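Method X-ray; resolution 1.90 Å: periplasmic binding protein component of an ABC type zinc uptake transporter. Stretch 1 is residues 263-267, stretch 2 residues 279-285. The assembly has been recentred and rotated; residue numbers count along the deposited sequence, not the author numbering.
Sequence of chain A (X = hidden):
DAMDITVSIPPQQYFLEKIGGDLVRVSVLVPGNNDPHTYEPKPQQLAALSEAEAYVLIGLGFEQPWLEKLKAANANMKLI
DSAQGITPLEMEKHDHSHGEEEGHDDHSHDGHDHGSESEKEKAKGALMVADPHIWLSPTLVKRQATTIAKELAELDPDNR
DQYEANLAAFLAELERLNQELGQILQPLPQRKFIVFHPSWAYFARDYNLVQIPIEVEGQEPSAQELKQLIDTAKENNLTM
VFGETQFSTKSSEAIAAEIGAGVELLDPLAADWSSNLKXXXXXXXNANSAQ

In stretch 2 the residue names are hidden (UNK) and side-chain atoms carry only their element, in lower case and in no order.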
# COMPACT_ATOMS: atom_id res chain seq x y z
N VAL A 263 14.23 -2.51 16.60
CA VAL A 263 13.62 -1.64 15.58
C VAL A 263 13.73 -2.23 14.18
O VAL A 263 14.83 -2.49 13.70
CB VAL A 263 14.31 -0.26 15.54
CG1 VAL A 263 13.85 0.53 14.33
CG2 VAL A 263 13.98 0.53 16.81
N GLU A 264 12.60 -2.44 13.51
CA GLU A 264 12.63 -3.01 12.15
C GLU A 264 11.88 -2.09 11.21
O GLU A 264 11.03 -1.31 11.67
CB GLU A 264 11.92 -4.37 12.11
CG GLU A 264 12.68 -5.50 12.75
CD GLU A 264 13.41 -6.37 11.75
OE1 GLU A 264 13.95 -5.83 10.75
OE2 GLU A 264 13.44 -7.59 11.97
N LEU A 265 12.19 -2.18 9.92
CA LEU A 265 11.54 -1.37 8.91
C LEU A 265 10.49 -2.15 8.18
O LEU A 265 10.66 -3.34 7.90
CB LEU A 265 12.54 -0.89 7.86
CG LEU A 265 13.54 0.19 8.29
CD1 LEU A 265 14.30 0.70 7.07
CD2 LEU A 265 12.78 1.31 8.96
N LEU A 266 9.36 -1.51 7.89
CA LEU A 266 8.33 -2.17 7.07
C LEU A 266 8.25 -1.19 5.90
O LEU A 266 8.40 0.03 6.10
CB LEU A 266 6.99 -2.27 7.80
CG LEU A 266 6.95 -3.12 9.06
CD1 LEU A 266 5.50 -3.22 9.59
CD2 LEU A 266 7.48 -4.52 8.75
N ASP A 267 8.10 -1.68 4.69
CA ASP A 267 8.04 -0.78 3.55
C ASP A 267 6.66 -0.91 2.89
O ASP A 267 6.41 -1.87 2.14
CB ASP A 267 9.09 -1.15 2.52
CG ASP A 267 9.17 -0.14 1.41
OD1 ASP A 267 8.28 0.76 1.35
OD2 ASP A 267 10.12 -0.26 0.60
N UNK A 279 7.62 -10.92 3.84
CA UNK A 279 8.65 -10.49 4.80
C UNK A 279 7.98 -9.73 5.94
O UNK A 279 8.38 -9.88 7.11
c UNK A 279 9.70 -9.59 4.10
N UNK A 280 6.97 -8.90 5.62
CA UNK A 280 6.27 -8.15 6.66
C UNK A 280 5.62 -9.06 7.67
O UNK A 280 5.73 -8.86 8.91
c UNK A 280 5.90 -6.01 5.33
c UNK A 280 4.31 -6.59 7.18
c UNK A 280 5.17 -7.17 6.06
N UNK A 281 4.95 -10.08 7.16
CA UNK A 281 4.27 -11.02 8.03
C UNK A 281 5.30 -11.76 8.94
O UNK A 281 5.08 -11.95 10.14
c UNK A 281 3.48 -12.05 7.16
N UNK A 282 6.40 -12.19 8.34
CA UNK A 282 7.45 -12.88 9.11
C UNK A 282 8.03 -11.94 10.18
O UNK A 282 8.35 -12.38 11.31
c UNK A 282 8.55 -13.36 8.18
c UNK A 282 8.01 -14.45 7.29
n UNK A 282 8.95 -16.11 5.81
o UNK A 282 9.74 -13.99 5.70
c UNK A 282 8.98 -14.84 6.20
N UNK A 283 8.21 -10.66 9.82
CA UNK A 283 8.71 -9.71 10.82
C UNK A 283 7.77 -9.56 11.98
O UNK A 283 8.17 -9.48 13.15
c UNK A 283 12.03 -7.03 8.27
c UNK A 283 10.60 -6.94 8.87
c UNK A 283 8.94 -8.33 10.21
c UNK A 283 10.32 -8.24 9.57
n UNK A 283 12.25 -5.94 7.28
N UNK A 284 6.48 -9.52 11.67
CA UNK A 284 5.52 -9.37 12.74
C UNK A 284 5.49 -10.64 13.58
O UNK A 284 5.41 -10.58 14.81
c UNK A 284 4.11 -9.06 12.18
c UNK A 284 3.05 -9.27 13.26
c UNK A 284 5.19 -7.08 10.78
c UNK A 284 4.09 -7.60 11.70
N UNK A 285 5.51 -11.78 12.91
CA UNK A 285 5.49 -13.04 13.65
C UNK A 285 6.75 -13.14 14.55
O UNK A 285 6.67 -13.54 15.72
c UNK A 285 5.44 -14.24 12.68
O HOH W 1 10.82 -8.84 13.81

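Position 279 opens the helical stretch with a single side-chain carbon, a lone CB, and nothing beyond it. It points sideways; its CB stays 7.2 Å from Leu266 CD2, the nearest atom of the strand, and makes no contact. One carbon means alanine, Ala279. So small a side chain suits a helix, and the Ala279 O accepts a hydrogen bond from the N of position 283, at 2.8 Å.

At position 280 there are three carbons, the first carrying the other two, and one of the branch carbons packs against Leu266 CD2. This fork at CB, with no further atom, is the mark of valine, Val280. Its CG2 lies 4.1 Å from Leu266 CD2, an apolar contact in a buried setting. A compact, branched side chain fills such a space without bringing in any polar group that would need a partner.

Position 281 again shows one carbon, and its CA-to-CB bond points away from the strand. It is Ala281, buried but taking no part in this contact; a methyl group is at home in an apolar interior.

Position 282 carries three carbons in a row, the third bearing one oxygen and one nitrogen. That terminal amide on a chain of this length identifies glutamine, Gln282. The side chain is out of reach of the strand and exposed, a fitting place for an uncharged polar group.

Position 283 has four carbons in an unbranched row ending in nitrogen, and its CA-to-CB bond points toward the strand. The terminal nitrogen lies near the backbone oxygen of Leu265 and the carboxylate of Glu264, while the carbon chain touches Leu266. This is lysine, Lys283. With chi2, chi3 and chi4 all t, the chain is extended enough to span the gap; Lys283 CA is 7.9 Å from Glu264 CA. Its NZ donates a hydrogen bond to Leu265 O at 3.1 Å, and forms a long salt bridge, 3.9 Å, with Glu264 OE1. The aliphatic part is useful too: Lys283 CD rests 4.0 Å from Leu266 CD2.

Position 284 has four carbons, forked at the first, with one arm two carbons long, and the end of that arm packs against Leu266 CD2. That pattern is isoleucine, Ile284. Its CD1 comes within 4.0 Å of Leu266 CD2, so this buried apolar side chain meets another of its kind.

Position 285 has one carbon, out of reach of the strand: Ala285. A single methyl favours helix and makes no demand on a position without contact to the strand. Its N donates to Ala281 O at 2.8 Å, continuing the helical hydrogen bonding.

Helix and strand run nearly antiparallel, at 157°, and bury a modest 259 Å² between them. Leu266 provides the apolar part, its CD2 meeting Val280, Ile284 and the aliphatic chain of Lys283. Lys283 adds the polar part, joining a main-chain oxygen and a carboxylate of the strand. A water also links the two segments, donating to Lys283 O at 2.8 Å and, weakly, to Glu264 OE2 at 3.4 Å.

Stretch 2 (279-285) AVAQKIA
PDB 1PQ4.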